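Local coordinates for thioesterase domain-containing protein (Pseudomonas aeruginosa, PDB 1ZKI) that adopts the hotdog fold of the thioesterases and probably hydrolyses acyl-CoA thioesters, at residues 61-70 and 97-108; 75-86 and 120-131. All coordinates share one frame; numbering follows the deposited sequence. Where two conformers were deposited one is given.

Interaction 1: 61-70 and 97-108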
# COMPACT_ATOMS: atom_id res chain seq x y z
N THR A 61 8.65 4.55 11.11
CA THR A 61 9.04 5.24 9.88
C THR A 61 7.88 6.08 9.32
O THR A 61 8.07 7.21 8.89
CB THR A 61 9.53 4.24 8.80
OG1 THR A 61 10.48 3.34 9.39
CG2 THR A 61 10.22 5.00 7.66
N MSE A 62 6.68 5.50 9.31
CA MSE A 62 5.49 6.24 8.88
C MSE A 62 5.24 7.48 9.75
O MSE A 62 4.93 8.53 9.22
CB MSE A 62 4.26 5.33 8.87
CG MSE A 62 4.29 4.28 7.78
SE MSE A 62 2.65 3.18 8.08
CE MSE A 62 2.55 2.38 6.31
N GLY A 63 5.39 7.36 11.07
CA GLY A 63 5.23 8.51 11.97
C GLY A 63 6.21 9.63 11.65
O GLY A 63 5.84 10.82 11.66
N LEU A 64 7.45 9.26 11.36
CA LEU A 64 8.50 10.21 11.02
C LEU A 64 8.24 10.88 9.67
O LEU A 64 8.48 12.07 9.50
CB LEU A 64 9.86 9.51 11.06
CG LEU A 64 10.42 9.21 12.46
CD1 LEU A 64 11.77 8.47 12.32
CD2 LEU A 64 10.58 10.49 13.28
N ALA A 65 7.74 10.10 8.70
CA ALA A 65 7.32 10.67 7.42
C ALA A 65 6.21 11.70 7.64
O ALA A 65 6.26 12.78 7.07
CB ALA A 65 6.86 9.57 6.45
N CYS A 66 5.24 11.38 8.49
CA CYS A 66 4.18 12.35 8.82
C CYS A 66 4.75 13.60 9.45
O CYS A 66 4.41 14.70 9.04
CB CYS A 66 3.15 11.72 9.74
SG CYS A 66 2.16 10.58 8.82
N SER A 67 5.66 13.43 10.41
CA SER A 67 6.30 14.57 11.04
C SER A 67 7.08 15.42 10.05
O SER A 67 7.14 16.65 10.19
CB SER A 67 7.20 14.09 12.17
OG SER A 67 6.41 13.58 13.23
N SER A 68 7.65 14.80 9.02
CA SER A 68 8.41 15.59 8.04
C SER A 68 7.47 16.38 7.13
O SER A 68 7.89 17.35 6.50
CB SER A 68 9.33 14.69 7.22
OG SER A 68 8.59 13.93 6.29
N SER A 69 6.21 15.97 7.08
CA SER A 69 5.18 16.66 6.30
C SER A 69 4.55 17.81 7.08
O SER A 69 4.49 18.94 6.58
CB SER A 69 4.09 15.65 5.89
OG SER A 69 3.02 16.31 5.24
N HIS A 70 4.06 17.53 8.29
CA HIS A 70 3.41 18.57 9.09
C HIS A 70 4.35 19.38 10.01
O HIS A 70 3.94 20.39 10.60
CB HIS A 70 2.18 18.05 9.87
CG HIS A 70 2.46 16.88 10.77
ND1 HIS A 70 3.34 16.94 11.83
CD2 HIS A 70 1.91 15.64 10.80
CE1 HIS A 70 3.35 15.77 12.45
NE2 HIS A 70 2.50 14.96 11.84
N VAL A 97 11.44 2.62 4.16
CA VAL A 97 11.19 3.96 3.63
C VAL A 97 9.68 4.17 3.59
O VAL A 97 8.94 3.34 3.04
CB VAL A 97 11.79 4.13 2.21
CG1 VAL A 97 11.44 5.52 1.65
CG2 VAL A 97 13.30 3.91 2.26
N ALA A 98 9.22 5.26 4.21
CA ALA A 98 7.81 5.60 4.24
C ALA A 98 7.60 6.92 3.52
O ALA A 98 8.47 7.80 3.55
CB ALA A 98 7.30 5.69 5.68
N ARG A 99 6.45 7.05 2.86
CA ARG A 99 6.14 8.20 2.04
C ARG A 99 4.69 8.61 2.27
O ARG A 99 3.78 7.79 2.11
CB ARG A 99 6.35 7.83 0.57
CG ARG A 99 6.23 8.99 -0.40
CD ARG A 99 6.61 8.52 -1.82
NE ARG A 99 7.96 7.94 -1.83
CZ ARG A 99 9.10 8.63 -1.98
NH1 ARG A 99 9.08 9.95 -2.16
NH2 ARG A 99 10.27 7.99 -1.95
N VAL A 100 4.48 9.87 2.64
CA VAL A 100 3.13 10.43 2.75
C VAL A 100 2.52 10.53 1.34
O VAL A 100 3.09 11.18 0.44
CB VAL A 100 3.16 11.82 3.41
CG1 VAL A 100 1.77 12.41 3.47
CG2 VAL A 100 3.78 11.74 4.84
N LEU A 101 1.36 9.90 1.16
CA LEU A 101 0.65 9.92 -0.13
C LEU A 101 -0.39 11.04 -0.17
O LEU A 101 -0.75 11.53 -1.25
CB LEU A 101 -0.09 8.61 -0.35
CG LEU A 101 0.81 7.37 -0.46
CD1 LEU A 101 0.01 6.10 -0.66
CD2 LEU A 101 1.83 7.55 -1.56
N HIS A 102 -0.90 11.41 1.00
CA HIS A 102 -1.82 12.53 1.11
C HIS A 102 -1.75 13.13 2.50
O HIS A 102 -1.74 12.42 3.50
CB HIS A 102 -3.25 12.10 0.80
CG HIS A 102 -4.20 13.25 0.69
ND1 HIS A 102 -4.32 14.02 -0.45
CD2 HIS A 102 -5.09 13.76 1.58
CE1 HIS A 102 -5.24 14.95 -0.26
NE2 HIS A 102 -5.72 14.81 0.97
N ALA A 103 -1.68 14.46 2.55
CA ALA A 103 -1.69 15.18 3.82
C ALA A 103 -2.89 16.11 3.83
O ALA A 103 -2.84 17.18 3.22
CB ALA A 103 -0.39 15.93 4.03
N GLY A 104 -3.98 15.68 4.46
CA GLY A 104 -5.18 16.49 4.58
C GLY A 104 -5.16 17.26 5.89
O GLY A 104 -4.24 17.09 6.70
N ARG A 105 -6.17 18.11 6.11
CA ARG A 105 -6.24 18.87 7.36
C ARG A 105 -6.49 17.96 8.57
O ARG A 105 -6.05 18.27 9.68
CB ARG A 105 -7.27 20.03 7.28
CG ARG A 105 -8.74 19.61 7.12
CD ARG A 105 -9.63 20.75 6.57
NE ARG A 105 -9.92 21.82 7.53
CZ ARG A 105 -10.95 22.67 7.42
NH1 ARG A 105 -11.13 23.62 8.33
NH2 ARG A 105 -11.80 22.58 6.39
N ARG A 106 -7.15 16.83 8.35
CA ARG A 106 -7.52 15.94 9.46
C ARG A 106 -6.86 14.57 9.43
O ARG A 106 -6.72 13.92 10.48
CB ARG A 106 -9.04 15.80 9.52
CG ARG A 106 -9.74 17.06 9.98
CD ARG A 106 -11.23 16.88 9.96
NE ARG A 106 -11.62 15.58 10.49
CZ ARG A 106 -12.87 15.12 10.49
NH1 ARG A 106 -13.86 15.87 10.00
NH2 ARG A 106 -13.14 13.92 10.99
N SER A 107 -6.46 14.11 8.25
CA SER A 107 -5.81 12.82 8.15
C SER A 107 -4.69 12.80 7.13
O SER A 107 -4.66 13.62 6.20
CB SER A 107 -6.83 11.72 7.85
OG SER A 107 -7.44 11.94 6.59
N LEU A 108 -3.77 11.85 7.32
CA LEU A 108 -2.70 11.61 6.38
C LEU A 108 -2.73 10.13 6.00
O LEU A 108 -3.01 9.28 6.83
CB LEU A 108 -1.33 11.96 6.96
CG LEU A 108 -1.06 13.35 7.55
CD1 LEU A 108 -1.27 13.32 9.07
CD2 LEU A 108 0.35 13.79 7.22
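Ala98 CB enters the helix surface between Thr61 and Ala65: it lies 3.6 Å from Thr61 CG2 and 4.0 Å from Ala65 CB, while the CG of selenomethionine Met62 flanks it at 3.9 Å. The Thr61 methyl reaches the strand because its chi1 of -48° sets CG2 anti to the backbone N; the same torsion leaves OG1 beside that N, where it is hydrogen-bonded to Leu57 O one turn back. Further along, Val100 puts a single branch against the helix backbone, CG2 standing 3.5 Å from Ala65 O. Cys66 SG meets Leu108 CD2 at 4.0 Å, and Ser69 OG touches Ala103 CB at 3.6 Å. At the helix end, Leu108 CD1 comes to the edge of the His70 ring, whose NE2 is hydrogen-bonded to Ser76 OG.

No hydrogen bond joins the segments; the contact is van der Waals packing, and Ala65 and Ala98 at its centre fit an axis separation of 7.2 Å between 61-70 and 97-100, which cross at -41°. This is the hotdog arrangement, with the central helix lying along the curved sheet. Thr61 and Leu64 pack on strand 31-37, whereas Met62 and Cys66 reach Val110 of strand 107-116 and Phe128 of strand 119-130.

Interaction 2: 75-86 and 120-131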
# COMPACT_ATOMS: atom_id res chain seq x y z
N GLN A 75 1.76 17.31 15.77
CA GLN A 75 1.70 15.89 16.07
C GLN A 75 0.67 15.16 15.21
O GLN A 75 -0.31 15.76 14.78
CB GLN A 75 1.37 15.68 17.55
CG GLN A 75 2.29 16.42 18.53
CD GLN A 75 3.73 15.92 18.48
OE1 GLN A 75 4.68 16.71 18.51
NE2 GLN A 75 3.90 14.60 18.41
N SER A 76 0.93 13.88 14.97
CA SER A 76 -0.05 12.97 14.38
C SER A 76 0.07 11.64 15.11
O SER A 76 1.12 11.34 15.70
CB SER A 76 0.18 12.79 12.88
OG SER A 76 1.54 12.46 12.60
N VAL A 77 -0.99 10.84 15.07
CA VAL A 77 -0.99 9.51 15.69
C VAL A 77 -1.60 8.51 14.72
O VAL A 77 -2.47 8.87 13.91
CB VAL A 77 -1.78 9.49 17.03
CG1 VAL A 77 -1.11 10.42 18.06
CG2 VAL A 77 -3.24 9.88 16.83
N THR A 78 -1.13 7.27 14.79
CA THR A 78 -1.65 6.22 13.93
C THR A 78 -3.12 5.91 14.24
O THR A 78 -3.47 5.62 15.41
CB THR A 78 -0.84 4.92 14.09
OG1 THR A 78 0.57 5.22 14.16
CG2 THR A 78 -1.11 3.96 12.93
N LEU A 79 -3.99 6.00 13.23
CA LEU A 79 -5.35 5.49 13.38
C LEU A 79 -5.39 3.99 13.08
O LEU A 79 -6.04 3.22 13.80
CB LEU A 79 -6.34 6.19 12.43
CG LEU A 79 -6.83 7.60 12.73
CD1 LEU A 79 -7.73 8.04 11.60
CD2 LEU A 79 -7.56 7.64 14.09
N GLU A 80 -4.73 3.59 12.00
CA GLU A 80 -4.75 2.18 11.57
C GLU A 80 -3.60 1.93 10.62
O GLU A 80 -3.07 2.86 10.04
CB GLU A 80 -6.09 1.82 10.88
CG GLU A 80 -6.37 2.59 9.57
CD GLU A 80 -5.71 1.94 8.34
OE1 GLU A 80 -5.59 0.70 8.30
OE2 GLU A 80 -5.29 2.69 7.42
N CYS A 81 -3.24 0.67 10.46
CA CYS A 81 -2.19 0.29 9.50
C CYS A 81 -2.41 -1.14 9.06
O CYS A 81 -2.95 -1.95 9.83
CB CYS A 81 -0.81 0.42 10.15
SG CYS A 81 0.53 0.31 8.95
N LYS A 82 -1.97 -1.45 7.85
CA LYS A 82 -2.09 -2.78 7.27
C LYS A 82 -0.75 -3.12 6.67
O LYS A 82 -0.19 -2.31 5.95
CB LYS A 82 -3.16 -2.78 6.18
CG LYS A 82 -3.40 -4.13 5.47
CD LYS A 82 -2.70 -4.21 4.12
CE LYS A 82 -3.39 -5.26 3.22
NZ LYS A 82 -3.03 -6.63 3.61
N ILE A 83 -0.26 -4.33 6.94
CA ILE A 83 1.06 -4.75 6.47
C ILE A 83 0.96 -6.11 5.78
O ILE A 83 0.16 -6.96 6.21
CB ILE A 83 2.07 -4.85 7.69
CG1 ILE A 83 3.50 -5.15 7.22
CG2 ILE A 83 1.62 -5.90 8.75
CD1 ILE A 83 4.54 -4.91 8.30
N ASN A 84 1.75 -6.32 4.73
CA ASN A 84 1.96 -7.65 4.14
C ASN A 84 3.39 -8.05 4.37
O ASN A 84 4.30 -7.25 4.18
CB ASN A 84 1.73 -7.64 2.63
CG ASN A 84 0.32 -7.97 2.27
OD1 ASN A 84 -0.00 -9.13 1.93
ND2 ASN A 84 -0.53 -6.99 2.36
N TYR A 85 3.58 -9.31 4.76
CA TYR A 85 4.91 -9.88 4.95
C TYR A 85 5.26 -10.70 3.73
O TYR A 85 4.52 -11.62 3.36
CB TYR A 85 4.92 -10.76 6.19
CG TYR A 85 4.61 -9.98 7.44
CD1 TYR A 85 5.58 -9.16 8.02
CD2 TYR A 85 3.35 -10.04 8.03
CE1 TYR A 85 5.31 -8.41 9.17
CE2 TYR A 85 3.06 -9.30 9.20
CZ TYR A 85 4.04 -8.49 9.75
OH TYR A 85 3.77 -7.77 10.89
N ILE A 86 6.39 -10.38 3.12
CA ILE A 86 6.69 -11.00 1.83
C ILE A 86 7.74 -12.08 1.96
O ILE A 86 7.58 -13.19 1.43
CB ILE A 86 7.02 -9.91 0.78
CG1 ILE A 86 5.71 -9.20 0.40
CG2 ILE A 86 7.72 -10.54 -0.45
CD1 ILE A 86 5.87 -7.83 -0.17
N LEU A 120 12.50 -7.37 -1.31
CA LEU A 120 11.33 -6.78 -0.67
C LEU A 120 10.88 -7.66 0.48
O LEU A 120 10.55 -8.84 0.27
CB LEU A 120 10.18 -6.57 -1.67
CG LEU A 120 8.91 -5.93 -1.12
CD1 LEU A 120 9.15 -4.54 -0.55
CD2 LEU A 120 7.82 -5.87 -2.22
N VAL A 121 10.89 -7.10 1.68
CA VAL A 121 10.57 -7.86 2.89
C VAL A 121 9.11 -7.65 3.32
O VAL A 121 8.42 -8.62 3.69
CB VAL A 121 11.53 -7.48 4.05
CG1 VAL A 121 11.06 -8.06 5.40
CG2 VAL A 121 12.96 -7.98 3.71
N ALA A 122 8.66 -6.40 3.31
CA ALA A 122 7.26 -6.11 3.73
C ALA A 122 6.78 -4.83 3.07
O ALA A 122 7.58 -4.03 2.61
CB ALA A 122 7.18 -5.99 5.26
N LYS A 123 5.47 -4.67 3.00
CA LYS A 123 4.88 -3.48 2.38
C LYS A 123 3.64 -3.16 3.20
O LYS A 123 2.94 -4.07 3.65
CB LYS A 123 4.47 -3.77 0.94
CG LYS A 123 3.88 -2.54 0.20
CD LYS A 123 5.02 -1.65 -0.32
CE LYS A 123 4.65 -0.16 -0.35
NZ LYS A 123 3.80 0.21 -1.48
N GLY A 124 3.39 -1.88 3.42
CA GLY A 124 2.16 -1.50 4.15
C GLY A 124 1.62 -0.14 3.82
O GLY A 124 2.26 0.64 3.10
N GLN A 125 0.45 0.15 4.39
CA GLN A 125 -0.29 1.38 4.14
C GLN A 125 -1.07 1.66 5.40
O GLN A 125 -1.64 0.74 5.98
CB GLN A 125 -1.26 1.14 2.97
CG GLN A 125 -2.03 2.34 2.50
CD GLN A 125 -2.94 1.98 1.33
OE1 GLN A 125 -4.16 2.21 1.38
NE2 GLN A 125 -2.37 1.40 0.28
N GLY A 126 -1.08 2.92 5.82
CA GLY A 126 -1.79 3.30 7.05
C GLY A 126 -2.35 4.71 7.00
O GLY A 126 -2.08 5.48 6.06
N THR A 127 -3.10 5.05 8.04
CA THR A 127 -3.81 6.32 8.10
C THR A 127 -3.46 6.91 9.45
O THR A 127 -3.52 6.23 10.48
CB THR A 127 -5.32 6.10 8.01
OG1 THR A 127 -5.61 5.16 6.97
CG2 THR A 127 -6.08 7.45 7.73
N PHE A 128 -3.10 8.19 9.42
CA PHE A 128 -2.77 8.94 10.63
C PHE A 128 -3.79 10.05 10.85
O PHE A 128 -4.36 10.59 9.88
CB PHE A 128 -1.35 9.52 10.49
CG PHE A 128 -0.26 8.53 10.78
CD1 PHE A 128 0.53 8.66 11.92
CD2 PHE A 128 -0.03 7.45 9.95
CE1 PHE A 128 1.53 7.75 12.21
CE2 PHE A 128 0.98 6.50 10.23
CZ PHE A 128 1.76 6.66 11.37
N ALA A 129 -4.03 10.40 12.11
CA ALA A 129 -4.93 11.50 12.42
C ALA A 129 -4.05 12.71 12.70
O ALA A 129 -3.08 12.61 13.46
CB ALA A 129 -5.80 11.17 13.61
N GLN A 130 -4.33 13.81 12.01
CA GLN A 130 -3.61 15.06 12.21
C GLN A 130 -4.09 15.70 13.51
O GLN A 130 -5.28 16.01 13.64
CB GLN A 130 -3.83 16.01 11.02
CG GLN A 130 -3.09 17.35 11.12
CD GLN A 130 -1.58 17.17 11.06
OE1 GLN A 130 -1.04 16.77 10.03
NE2 GLN A 130 -0.90 17.48 12.17
N LEU A 131 -3.19 15.85 14.47
CA LEU A 131 -3.53 16.51 15.73
C LEU A 131 -3.18 17.99 15.65
O LEU A 131 -2.58 18.45 14.67
CB LEU A 131 -2.83 15.84 16.93
CG LEU A 131 -3.11 14.35 17.13
CD1 LEU A 131 -2.41 13.84 18.38
CD2 LEU A 131 -4.62 14.05 17.18
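Strands 76-85 and 120-130 form an antiparallel pair of the hotdog sheet, interrupted by a classic beta bulge in which Leu79 and Glu80 both face Thr127. The evidence is the shared acceptor: Thr127 O takes Leu79 N at 2.8 Å and Glu80 N at 3.3 Å, and the register shifts by one residue. Beyond the bulge, regular pairing resumes, with Asn84 N bonded to Lys123 O at 2.8 Å and an N-H...O angle of 175°.

Two side-chain contacts flank the bulge. Glu80 turns back, its chi1 of 63° and a bend at chi2 bringing OE2 within 2.5 Å of Thr127 OG1, which donates to the carboxylate's anti lone pair. Phe128 instead lays its ring against Thr78, whose CA sits 4.0 Å from the ring centroid and 16° off the normal, a CH-pi contact over the face. Thr78 OG1, near the ring at CE1, is hydrogen-bonded to Asp59. Where Gly124 and Gly126 face Ile83 and Cys81, the CA atoms of Cys81 and Gly126 approach to 3.9 Å. At the far end, Ile86 CD1 presses on Leu120 CD2 at 3.4 Å, tighter than usual.

Across the dimer interface, Glu80 OE2 also forms a salt bridge with Lys82 of the second subunit, and Lys82 NZ one with Glu80 of that subunit. The carboxylate is thus shared between the bulge and the interface, and the neighbouring lysine would probably favour its ionised form.

Overall arrangement
The two contacts, with centres about 10 Å apart, belong to one hotdog unit: interaction 1 lays the helix on the sheet, and interaction 2 pairs two of the strands in that sheet. They meet directly at His70, whose NE2 lies 2.8 Å from Ser76 OG, and through the neighbouring strands 107-116 and 119-130, where Leu108 O and Phe128 N are 2.8 Å apart, a probable hydrogen bond. Cys66 CB also packs 3.4 Å from Ser76 OG. Along the chain the segments alternate, helix 51-70 leading into strand 76-85 and that into strand 93-103. Both touch the second subunit: Leu101 packs on its Lys123, and Ile86 on its His102.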